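Local coordinates for protein methyltransferase (Streptomyces regensis, PDB 5N5D) that probably transfers a methyl group from S-adenosylmethionine to a hydroxyl of a precursor in the biosynthesis of the pyrrolobenzodiazepine tomaymycin, at residues R161-V172 against Y216-T225; E24-H35 against F71-R81. All coordinates share one frame; numbering follows the deposited sequence. Where two conformers were deposited one is given.

Contact 1. Residues R161-V172 against Y216-T225; sequences RPGAVVVVDNVV and YDGFTLALVT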
loop_
_atom_site.group_PDB
_atom_site.type_symbol
_atom_site.label_atom_id
_atom_site.label_comp_id
_atom_site.label_asym_id
_atom_site.label_seq_id
_atom_site.Cartn_x
_atom_site.Cartn_y
_atom_site.Cartn_z
ATOM N N ARG A 161 -6.695 15.850 -9.418
ATOM C CA ARG A 161 -5.630 16.794 -9.708
ATOM C C ARG A 161 -4.335 16.013 -9.828
ATOM O O ARG A 161 -4.251 14.878 -9.348
ATOM C CB ARG A 161 -5.518 17.850 -8.597
ATOM C CG ARG A 161 -5.348 17.236 -7.208
ATOM C CD ARG A 161 -5.554 18.247 -6.098
ATOM N NE ARG A 161 -4.641 19.380 -6.197
ATOM C CZ ARG A 161 -4.576 20.365 -5.307
ATOM N NH1 ARG A 161 -3.718 21.359 -5.480
ATOM N NH2 ARG A 161 -5.363 20.353 -4.237
ATOM N N PRO A 162 -3.308 16.586 -10.449
ATOM C CA PRO A 162 -2.001 15.926 -10.427
ATOM C C PRO A 162 -1.555 15.695 -8.991
ATOM O O PRO A 162 -1.673 16.576 -8.136
ATOM C CB PRO A 162 -1.091 16.910 -11.167
ATOM C CG PRO A 162 -2.019 17.686 -12.035
ATOM C CD PRO A 162 -3.278 17.830 -11.239
ATOM N N GLY A 163 -1.050 14.491 -8.730
ATOM C CA GLY A 163 -0.673 14.075 -7.397
ATOM C C GLY A 163 -1.741 13.291 -6.672
ATOM O O GLY A 163 -1.439 12.648 -5.657
ATOM N N ALA A 164 -2.974 13.316 -7.163
ATOM C CA ALA A 164 -4.053 12.612 -6.488
ATOM C C ALA A 164 -3.826 11.103 -6.509
ATOM O O ALA A 164 -3.269 10.538 -7.458
ATOM C CB ALA A 164 -5.395 12.938 -7.139
ATOM N N VAL A 165 -4.294 10.450 -5.450
ATOM C CA VAL A 165 -4.209 9.002 -5.302
ATOM C C VAL A 165 -5.604 8.426 -5.491
ATOM O O VAL A 165 -6.574 8.914 -4.899
ATOM C CB VAL A 165 -3.629 8.605 -3.933
ATOM C CG1 VAL A 165 -3.255 7.119 -3.925
ATOM C CG2 VAL A 165 -2.429 9.470 -3.586
ATOM N N VAL A 166 -5.705 7.389 -6.317
ATOM C CA VAL A 166 -6.953 6.678 -6.541
ATOM C C VAL A 166 -6.729 5.234 -6.115
ATOM O O VAL A 166 -5.789 4.585 -6.592
ATOM C CB VAL A 166 -7.400 6.757 -8.009
ATOM C CG1 VAL A 166 -8.722 6.039 -8.204
ATOM C CG2 VAL A 166 -7.502 8.195 -8.452
ATOM N N VAL A 167 -7.555 4.747 -5.194
ATOM C CA VAL A 167 -7.526 3.351 -4.767
ATOM C C VAL A 167 -8.836 2.712 -5.193
ATOM O O VAL A 167 -9.913 3.232 -4.882
ATOM C CB VAL A 167 -7.317 3.215 -3.247
ATOM C CG1 VAL A 167 -7.470 1.755 -2.812
ATOM C CG2 VAL A 167 -5.942 3.748 -2.846
ATOM N N VAL A 168 -8.744 1.589 -5.905
ATOM C CA VAL A 168 -9.909 0.821 -6.330
ATOM C C VAL A 168 -9.835 -0.532 -5.638
ATOM O O VAL A 168 -8.851 -1.264 -5.807
ATOM C CB VAL A 168 -9.966 0.658 -7.855
ATOM C CG1 VAL A 168 -11.204 -0.150 -8.255
ATOM C CG2 VAL A 168 -9.941 2.018 -8.530
ATOM N N ASP A 169 -10.855 -0.854 -4.848
ATOM C CA ASP A 169 -10.891 -2.109 -4.112
ATOM C C ASP A 169 -11.495 -3.234 -4.952
ATOM O O ASP A 169 -12.245 -3.005 -5.909
ATOM C CB ASP A 169 -11.686 -1.957 -2.812
ATOM C CG ASP A 169 -11.254 -2.950 -1.734
ATOM O OD1 ASP A 169 -10.250 -3.667 -1.945
ATOM O OD2 ASP A 169 -11.910 -3.008 -0.664
ATOM N N ASN A 170 -11.127 -4.462 -4.578
ATOM C CA ASN A 170 -11.776 -5.696 -5.036
ATOM C C ASN A 170 -11.610 -5.921 -6.541
ATOM O O ASN A 170 -12.568 -6.221 -7.257
ATOM C CB ASN A 170 -13.252 -5.696 -4.635
ATOM C CG ASN A 170 -13.451 -5.477 -3.138
ATOM O OD1 ASN A 170 -14.227 -4.613 -2.723
ATOM N ND2 ASN A 170 -12.737 -6.251 -2.323
ATOM N N VAL A 171 -10.364 -5.833 -7.016
ATOM C CA VAL A 171 -10.071 -5.901 -8.444
ATOM C C VAL A 171 -9.644 -7.300 -8.894
ATOM O O VAL A 171 -9.268 -7.470 -10.055
ATOM C CB VAL A 171 -9.001 -4.869 -8.847
ATOM C CG1 VAL A 171 -9.487 -3.456 -8.596
ATOM C CG2 VAL A 171 -7.673 -5.140 -8.132
ATOM N N VAL A 172 -9.696 -8.305 -8.024
ATOM C CA VAL A 172 -9.153 -9.622 -8.353
ATOM C C VAL A 172 -10.244 -10.591 -8.797
ATOM O O VAL A 172 -10.026 -11.396 -9.704
ATOM C CB VAL A 172 -8.352 -10.175 -7.153
ATOM C CG1 VAL A 172 -8.103 -11.678 -7.285
ATOM C CG2 VAL A 172 -7.022 -9.442 -7.047
ATOM N N TYR A 216 -9.102 -13.965 -0.339
ATOM C CA TYR A 216 -8.227 -13.596 -1.446
ATOM C C TYR A 216 -8.884 -12.519 -2.301
ATOM O O TYR A 216 -9.996 -12.714 -2.809
ATOM C CB TYR A 216 -7.926 -14.843 -2.277
ATOM C CG TYR A 216 -7.278 -14.622 -3.624
ATOM C CD1 TYR A 216 -6.077 -13.938 -3.746
ATOM C CD2 TYR A 216 -7.844 -15.157 -4.775
ATOM C CE1 TYR A 216 -5.475 -13.764 -4.984
ATOM C CE2 TYR A 216 -7.249 -14.991 -6.008
ATOM C CZ TYR A 216 -6.068 -14.296 -6.106
ATOM O OH TYR A 216 -5.471 -14.134 -7.341
ATOM N N ASP A 217 -8.197 -11.387 -2.453
ATOM C CA ASP A 217 -8.671 -10.310 -3.316
ATOM C C ASP A 217 -7.481 -9.397 -3.628
ATOM O O ASP A 217 -6.332 -9.843 -3.604
ATOM C CB ASP A 217 -9.846 -9.591 -2.621
ATOM C CG ASP A 217 -10.764 -8.890 -3.595
ATOM O OD1 ASP A 217 -10.432 -8.824 -4.797
ATOM O OD2 ASP A 217 -11.825 -8.405 -3.149
ATOM N N GLY A 218 -7.761 -8.131 -3.921
ATOM C CA GLY A 218 -6.678 -7.205 -4.221
ATOM C C GLY A 218 -7.202 -5.813 -4.493
ATOM O O GLY A 218 -8.411 -5.586 -4.603
ATOM N N PHE A 219 -6.262 -4.875 -4.613
ATOM C CA PHE A 219 -6.595 -3.486 -4.869
ATOM C C PHE A 219 -5.643 -2.908 -5.900
ATOM O O PHE A 219 -4.551 -3.434 -6.135
ATOM C CB PHE A 219 -6.535 -2.655 -3.584
ATOM C CG PHE A 219 -5.144 -2.517 -3.006
ATOM C CD1 PHE A 219 -4.621 -3.486 -2.168
ATOM C CD2 PHE A 219 -4.377 -1.397 -3.279
ATOM C CE1 PHE A 219 -3.348 -3.347 -1.618
ATOM C CE2 PHE A 219 -3.105 -1.252 -2.743
ATOM C CZ PHE A 219 -2.591 -2.225 -1.907
ATOM N N THR A 220 -6.082 -1.814 -6.516
ATOM C CA THR A 220 -5.264 -1.023 -7.421
ATOM C C THR A 220 -4.993 0.328 -6.787
ATOM O O THR A 220 -5.904 0.962 -6.248
ATOM C CB THR A 220 -5.956 -0.826 -8.770
ATOM O OG1 THR A 220 -6.239 -2.100 -9.339
ATOM C CG2 THR A 220 -5.078 -0.017 -9.729
ATOM N N LEU A 221 -3.743 0.758 -6.856
ATOM C CA LEU A 221 -3.337 2.075 -6.389
ATOM C C LEU A 221 -2.785 2.838 -7.579
ATOM O O LEU A 221 -1.828 2.388 -8.218
ATOM C CB LEU A 221 -2.301 1.979 -5.270
ATOM C CG LEU A 221 -1.982 3.308 -4.582
ATOM C CD1 LEU A 221 -1.510 3.061 -3.163
ATOM C CD2 LEU A 221 -0.930 4.105 -5.353
ATOM N N ALA A 222 -3.395 3.978 -7.874
ATOM C CA ALA A 222 -3.014 4.810 -9.000
ATOM C C ALA A 222 -2.638 6.202 -8.517
ATOM O O ALA A 222 -3.240 6.738 -7.582
ATOM C CB ALA A 222 -4.153 4.900 -10.017
ATOM N N LEU A 223 -1.614 6.764 -9.147
ATOM C CA LEU A 223 -1.167 8.125 -8.901
ATOM C C LEU A 223 -1.404 8.936 -10.165
ATOM O O LEU A 223 -0.916 8.570 -11.243
ATOM C CB LEU A 223 0.311 8.151 -8.527
ATOM C CG LEU A 223 0.939 9.533 -8.333
ATOM C CD1 LEU A 223 0.361 10.222 -7.116
ATOM C CD2 LEU A 223 2.450 9.394 -8.210
ATOM N N VAL A 224 -2.161 10.020 -10.041
ATOM C CA VAL A 224 -2.366 10.920 -11.167
ATOM C C VAL A 224 -1.118 11.778 -11.311
ATOM O O VAL A 224 -0.652 12.384 -10.339
ATOM C CB VAL A 224 -3.622 11.781 -10.966
ATOM C CG1 VAL A 224 -3.832 12.720 -12.159
ATOM C CG2 VAL A 224 -4.842 10.907 -10.756
ATOM N N THR A 225 -0.546 11.798 -12.512
ATOM C CA THR A 225 0.656 12.582 -12.755
ATOM C C THR A 225 0.444 13.750 -13.705
ATOM O O THR A 225 1.213 14.713 -13.648
ATOM C CB THR A 225 1.772 11.687 -13.309
ATOM O OG1 THR A 225 1.374 11.156 -14.577
ATOM C CG2 THR A 225 2.060 10.536 -12.357
HETATM O O HOH W 1 -9.633 -6.160 -1.690
HETATM O O HOH W 2 -12.969 -8.968 -6.349
#
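Val172 lays its CG1 over one face of the Tyr216 ring, 3.5 Å from CZ, while its CG2 rests on the backbone at Gly218, whose lack of a side chain lets the methyl come in to 3.5 Å from Gly218 N. CG1 reaches the ring because it stands anti to the backbone N of Val172 (chi1 164°). The far end of that tyrosine is held by Gln209, and Trp10 of the second subunit meets its ring. Next door, the Asn170 amide and the Asp217 carboxylate come together, but their very short ND2 to OD2 approach is doubtful, since Asp217 was modelled in two conformers. Gly218 O takes a bond from Val171 N. From here the two strands run antiparallel, the fifth and seventh in chain order and neighbours in the 3-2-1-4-5-7-6 sheet of the Rossmann-like methyltransferase fold. Val168 and Thr220 bond each other twice, as do Val166 and Ala222, all four on the same face, where Val168 and Thr220 meet Phe193 of helix 185-198. On the other face Val167 packs on Leu53 and Leu56 of helix 47-60. Val171 turns both methyls to Thr220 OG1, each at 3.6 Å, while that hydroxyl bonds Ser207. At the other end the type II turn from Arg161 to Ala164 presents Gly163 N to Val224 O at 2.7 Å, and Val224 packs its CB against Arg161 O.

Contact 2. Residues E24-H35 against F71-R81; sequences EDEALSKAAQAH and FGGYSSIWLAR. With SAM (S-adenosylmethionine), chain H; SO4 (sulfate ion), chain I.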
loop_
_atom_site.group_PDB
_atom_site.type_symbol
_atom_site.label_atom_id
_atom_site.label_comp_id
_atom_site.label_asym_id
_atom_site.label_seq_id
_atom_site.Cartn_x
_atom_site.Cartn_y
_atom_site.Cartn_z
ATOM N N GLU A 24 -9.492 -0.304 17.252
ATOM C CA GLU A 24 -10.858 0.076 16.917
ATOM C C GLU A 24 -11.538 0.602 18.169
ATOM O O GLU A 24 -11.604 -0.101 19.184
ATOM C CB GLU A 24 -11.645 -1.105 16.352
ATOM C CG GLU A 24 -11.201 -1.523 14.970
ATOM C CD GLU A 24 -12.045 -2.641 14.408
ATOM O OE1 GLU A 24 -12.664 -3.393 15.195
ATOM O OE2 GLU A 24 -12.094 -2.757 13.170
ATOM N N ASP A 25 -12.049 1.825 18.094
ATOM C CA ASP A 25 -12.875 2.371 19.160
ATOM C C ASP A 25 -14.333 1.972 18.920
ATOM O O ASP A 25 -14.648 1.201 18.009
ATOM C CB ASP A 25 -12.667 3.883 19.265
ATOM C CG ASP A 25 -13.132 4.649 18.035
ATOM O OD1 ASP A 25 -13.247 4.063 16.936
ATOM O OD2 ASP A 25 -13.366 5.872 18.169
ATOM N N GLU A 26 -15.243 2.505 19.736
ATOM C CA GLU A 26 -16.650 2.129 19.640
ATOM C C GLU A 26 -17.184 2.339 18.227
ATOM O O GLU A 26 -17.813 1.446 17.647
ATOM C CB GLU A 26 -17.462 2.942 20.655
ATOM C CG GLU A 26 -18.980 2.734 20.609
ATOM C CD GLU A 26 -19.760 3.841 21.313
ATOM O OE1 GLU A 26 -19.248 4.977 21.422
ATOM O OE2 GLU A 26 -20.895 3.570 21.758
ATOM N N ALA A 27 -16.946 3.522 17.656
ATOM C CA ALA A 27 -17.508 3.828 16.344
ATOM C C ALA A 27 -17.048 2.814 15.301
ATOM O O ALA A 27 -17.854 2.309 14.511
ATOM C CB ALA A 27 -17.128 5.251 15.931
ATOM N N LEU A 28 -15.752 2.491 15.294
ATOM C CA LEU A 28 -15.233 1.541 14.315
ATOM C C LEU A 28 -15.740 0.131 14.578
ATOM O O LEU A 28 -16.133 -0.576 13.645
ATOM C CB LEU A 28 -13.706 1.557 14.321
ATOM C CG LEU A 28 -13.047 2.722 13.575
ATOM C CD1 LEU A 28 -11.559 2.794 13.900
ATOM C CD2 LEU A 28 -13.262 2.591 12.071
ATOM N N SER A 29 -15.721 -0.310 15.836
ATOM C CA SER A 29 -16.180 -1.662 16.134
ATOM C C SER A 29 -17.656 -1.827 15.802
ATOM O O SER A 29 -18.079 -2.907 15.375
ATOM C CB SER A 29 -15.910 -2.004 17.601
ATOM O OG SER A 29 -16.588 -1.122 18.466
ATOM N N LYS A 30 -18.455 -0.773 15.993
ATOM C CA LYS A 30 -19.868 -0.835 15.624
ATOM C C LYS A 30 -20.038 -0.802 14.111
ATOM O O LYS A 30 -20.826 -1.578 13.555
ATOM C CB LYS A 30 -20.641 0.321 16.268
ATOM C CG LYS A 30 -20.753 0.253 17.790
ATOM C CD LYS A 30 -21.509 1.457 18.383
ATOM C CE LYS A 30 -22.999 1.421 18.061
ATOM N NZ LYS A 30 -23.757 2.464 18.812
ATOM N N ALA A 31 -19.312 0.088 13.432
ATOM C CA ALA A 31 -19.399 0.170 11.976
ATOM C C ALA A 31 -19.038 -1.163 11.337
ATOM O O ALA A 31 -19.619 -1.553 10.315
ATOM C CB ALA A 31 -18.485 1.278 11.454
ATOM N N ALA A 32 -18.078 -1.879 11.927
ATOM C CA ALA A 32 -17.651 -3.160 11.379
ATOM C C ALA A 32 -18.757 -4.213 11.392
ATOM O O ALA A 32 -18.628 -5.227 10.700
ATOM C CB ALA A 32 -16.445 -3.683 12.156
ATOM N N GLN A 33 -19.829 -4.010 12.165
ATOM C CA GLN A 33 -20.917 -4.972 12.266
ATOM C C GLN A 33 -22.129 -4.578 11.428
ATOM O O GLN A 33 -23.187 -5.202 11.556
ATOM C CB GLN A 33 -21.326 -5.147 13.733
ATOM C CG GLN A 33 -20.176 -5.554 14.658
ATOM C CD GLN A 33 -19.620 -6.932 14.336
ATOM O OE1 GLN A 33 -20.286 -7.747 13.701
ATOM N NE2 GLN A 33 -18.391 -7.197 14.773
ATOM N N ALA A 34 -21.998 -3.558 10.575
ATOM C CA ALA A 34 -23.147 -3.066 9.814
ATOM C C ALA A 34 -23.807 -4.173 9.003
ATOM O O ALA A 34 -25.033 -4.185 8.834
ATOM C CB ALA A 34 -22.712 -1.928 8.893
ATOM N N HIS A 35 -23.011 -5.104 8.478
ATOM C CA HIS A 35 -23.571 -6.156 7.636
ATOM C C HIS A 35 -24.548 -7.036 8.404
ATOM O O HIS A 35 -25.506 -7.552 7.818
ATOM C CB HIS A 35 -22.448 -7.002 7.043
ATOM C CG HIS A 35 -21.570 -7.654 8.065
ATOM N ND1 HIS A 35 -20.693 -6.942 8.855
ATOM C CD2 HIS A 35 -21.424 -8.953 8.417
ATOM C CE1 HIS A 35 -20.047 -7.775 9.652
ATOM N NE2 HIS A 35 -20.472 -9.002 9.405
ATOM N N PHE A 71 -21.357 2.144 2.316
ATOM C CA PHE A 71 -21.932 1.065 3.107
ATOM C C PHE A 71 -22.199 1.566 4.523
ATOM O O PHE A 71 -22.955 2.528 4.697
ATOM C CB PHE A 71 -21.032 -0.181 3.089
ATOM C CG PHE A 71 -21.691 -1.422 3.649
ATOM C CD1 PHE A 71 -22.977 -1.779 3.264
ATOM C CD2 PHE A 71 -21.020 -2.234 4.554
ATOM C CE1 PHE A 71 -23.583 -2.918 3.779
ATOM C CE2 PHE A 71 -21.617 -3.371 5.070
ATOM C CZ PHE A 71 -22.898 -3.714 4.684
ATOM N N GLY A 72 -21.614 0.924 5.538
ATOM C CA GLY A 72 -21.876 1.251 6.921
ATOM C C GLY A 72 -20.943 2.268 7.534
ATOM O O GLY A 72 -21.040 2.539 8.735
ATOM N N GLY A 73 -20.039 2.844 6.753
ATOM C CA GLY A 73 -19.168 3.889 7.241
ATOM C C GLY A 73 -17.840 3.435 7.801
ATOM O O GLY A 73 -17.099 4.272 8.335
ATOM N N TYR A 74 -17.501 2.149 7.691
ATOM C CA TYR A 74 -16.258 1.669 8.288
ATOM C C TYR A 74 -15.050 2.288 7.593
ATOM O O TYR A 74 -14.208 2.930 8.232
ATOM C CB TYR A 74 -16.185 0.134 8.254
ATOM C CG TYR A 74 -14.960 -0.340 8.982
ATOM C CD1 TYR A 74 -14.978 -0.527 10.362
ATOM C CD2 TYR A 74 -13.758 -0.529 8.315
ATOM C CE1 TYR A 74 -13.844 -0.915 11.050
ATOM C CE2 TYR A 74 -12.622 -0.920 8.994
ATOM C CZ TYR A 74 -12.667 -1.105 10.364
ATOM O OH TYR A 74 -11.530 -1.484 11.040
ATOM N N SER A 75 -14.938 2.115 6.273
ATOM C CA SER A 75 -13.853 2.786 5.567
ATOM C C SER A 75 -13.957 4.301 5.717
ATOM O O SER A 75 -12.930 4.989 5.804
ATOM C CB SER A 75 -13.856 2.387 4.086
ATOM O OG SER A 75 -15.114 2.649 3.488
ATOM N N SER A 76 -15.186 4.829 5.789
ATOM C CA SER A 76 -15.396 6.271 5.877
ATOM C C SER A 76 -14.748 6.852 7.126
ATOM O O SER A 76 -14.143 7.928 7.076
ATOM C CB SER A 76 -16.892 6.580 5.865
ATOM O OG SER A 76 -17.570 5.773 4.913
ATOM N N ILE A 77 -14.873 6.162 8.261
ATOM C CA ILE A 77 -14.270 6.661 9.496
ATOM C C ILE A 77 -12.758 6.748 9.340
ATOM O O ILE A 77 -12.133 7.748 9.710
ATOM C CB ILE A 77 -14.658 5.769 10.687
ATOM C CG1 ILE A 77 -16.153 5.900 10.993
ATOM C CG2 ILE A 77 -13.841 6.141 11.926
ATOM C CD1 ILE A 77 -16.672 4.835 11.930
ATOM N N TRP A 78 -12.146 5.691 8.800
ATOM C CA TRP A 78 -10.697 5.691 8.621
ATOM C C TRP A 78 -10.256 6.829 7.713
ATOM O O TRP A 78 -9.242 7.488 7.976
ATOM C CB TRP A 78 -10.230 4.354 8.054
ATOM C CG TRP A 78 -10.096 3.269 9.086
ATOM C CD1 TRP A 78 -10.847 2.138 9.195
ATOM C CD2 TRP A 78 -9.137 3.218 10.148
ATOM N NE1 TRP A 78 -10.410 1.376 10.255
ATOM C CE2 TRP A 78 -9.363 2.023 10.861
ATOM C CE3 TRP A 78 -8.111 4.070 10.568
ATOM C CZ2 TRP A 78 -8.596 1.657 11.970
ATOM C CZ3 TRP A 78 -7.353 3.704 11.667
ATOM C CH2 TRP A 78 -7.599 2.508 12.353
ATOM N N LEU A 79 -10.995 7.070 6.632
ATOM C CA LEU A 79 -10.620 8.143 5.716
ATOM C C LEU A 79 -10.819 9.509 6.359
ATOM O O LEU A 79 -9.949 10.381 6.263
ATOM C CB LEU A 79 -11.431 8.038 4.427
ATOM C CG LEU A 79 -11.047 6.881 3.505
ATOM C CD1 LEU A 79 -12.090 6.745 2.416
ATOM C CD2 LEU A 79 -9.666 7.082 2.905
ATOM N N ALA A 80 -11.964 9.720 7.013
ATOM C CA ALA A 80 -12.234 11.019 7.619
ATOM C C ALA A 80 -11.236 11.332 8.721
ATOM O O ALA A 80 -10.881 12.497 8.922
ATOM C CB ALA A 80 -13.662 11.063 8.165
ATOM N N ARG A 81 -10.759 10.311 9.438
ATOM C CA ARG A 81 -9.812 10.561 10.517
ATOM C C ARG A 81 -8.414 10.906 10.019
ATOM O O ARG A 81 -7.572 11.317 10.829
ATOM C CB ARG A 81 -9.770 9.350 11.449
ATOM C CG ARG A 81 -10.972 9.310 12.370
ATOM C CD ARG A 81 -10.960 8.130 13.322
ATOM N NE ARG A 81 -11.976 8.313 14.353
ATOM C CZ ARG A 81 -12.409 7.359 15.169
ATOM N NH1 ARG A 81 -11.918 6.131 15.081
ATOM N NH2 ARG A 81 -13.347 7.632 16.066
HETATM N N SAM H . -16.401 1.126 1.520
HETATM C CA SAM H . -17.164 0.346 2.515
HETATM C C SAM H . -16.225 -0.110 3.679
HETATM O O SAM H . -15.102 -0.555 3.352
HETATM O OXT SAM H . -16.652 -0.002 4.847
HETATM C CB SAM H . -17.825 -0.888 1.856
HETATM C CG SAM H . -18.559 -0.521 0.571
HETATM S SD SAM H . -19.444 -1.992 0.001
HETATM C CE SAM H . -18.119 -2.948 -0.637
HETATM C "C5'" SAM H . -20.177 -1.438 -1.576
HETATM C "C4'" SAM H . -21.268 -0.402 -1.386
HETATM O "O4'" SAM H . -21.570 0.254 -2.637
HETATM C "C3'" SAM H . -22.592 -0.959 -0.847
HETATM O "O3'" SAM H . -22.945 -0.267 0.346
HETATM C "C2'" SAM H . -23.577 -0.737 -2.006
HETATM O "O2'" SAM H . -24.896 -0.440 -1.564
HETATM C "C1'" SAM H . -22.960 0.475 -2.690
HETATM N N9 SAM H . -23.342 0.652 -4.085
HETATM C C8 SAM H . -23.508 -0.321 -5.034
HETATM N N7 SAM H . -23.793 0.140 -6.229
HETATM C C5 SAM H . -23.814 1.516 -6.053
HETATM C C6 SAM H . -24.034 2.582 -6.944
HETATM N N6 SAM H . -24.292 2.419 -8.248
HETATM N N1 SAM H . -23.968 3.839 -6.450
HETATM C C2 SAM H . -23.705 4.006 -5.150
HETATM N N3 SAM H . -23.483 3.077 -4.215
HETATM C C4 SAM H . -23.547 1.844 -4.735
HETATM S S SO4 I . -19.641 -11.773 10.780
HETATM O O1 SO4 I . -18.889 -10.608 11.238
HETATM O O2 SO4 I . -19.263 -12.940 11.572
HETATM O O3 SO4 I . -19.341 -12.022 9.373
HETATM O O4 SO4 I . -21.070 -11.520 10.939
#
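Leu28 sets its CD2 methyl in the corner between two aromatic rings, over one face of Tyr74 and over the five-membered ring of Trp78, whose centroids lie 4.1 and 3.9 Å away. Both are CH-pi contacts. The same methyl presses on Ile77 CG2 at 3.6 Å, and CD1 continues over the benzo part of the tryptophan, so the leucine fills the tight centre of the contact. Alanines let the backbones close in around it: Ala31 CB meets the edge of the Tyr74 ring and also Ile77 CD1, and Ala34 CB sits 3.8 Å from Gly72 CA, where a glycine allows the approach.

The tyrosine ring is pinned at its hydroxyl. Tyr74 OH donates to the anti lone pair of Glu24 OE2 at 2.5 Å and receives Trp78 NE1 in an almost straight bond (176°) lying in the indole plane. The phenol thus links the indole to the glutamate.

Toward solvent the packing gives way to charge. Arg81, extended from CG to NE, grips Asp25 end-on, NH1 to OD1 at 3.1 Å and NH2 to OD2 at 2.7 Å, with the carboxylate turned 55° from the guanidinium plane; NH2 also bonds Ala109 O. Asp25 OD1 weakly caps helix 26-31 through Leu28 N. At the other end His35 NE2 makes a weak bond to a sulfate, probably from the crystallisation liquor, which Arg36 also holds.

Beneath this layer, Ser75 N donates to OXT of S-adenosylmethionine at 3.1 Å, and its OG accepts from the cofactor's amino nitrogen. Gly72 and Gly73 lead into helix 74-80, whose first turn holds the methionine end of the cofactor, as expected of the glycine-rich loop after the first strand in Rossmann-like methyltransferases.

How the contacts relate
Contact 2 comes first along the chain: residues 24-35 and 71-81 are both passed before contact 1 opens at residue 161. The centres of the two contacts lie about 21 Å apart on opposite sides of the chain's centre, and with nearest atoms about 7 Å apart they do not touch. Contact 1 belongs to the sheet itself, joining strands 165-169 and 217-224; contact 2 joins helices 26-31 and 74-80, the latter following strand 64-68 of that sheet. Helix 47-60 touches side chains of both. The cofactor lies near both: Ser75 of contact 2 binds it, and the side chain of Asn170 in contact 1 comes within about 5 Å.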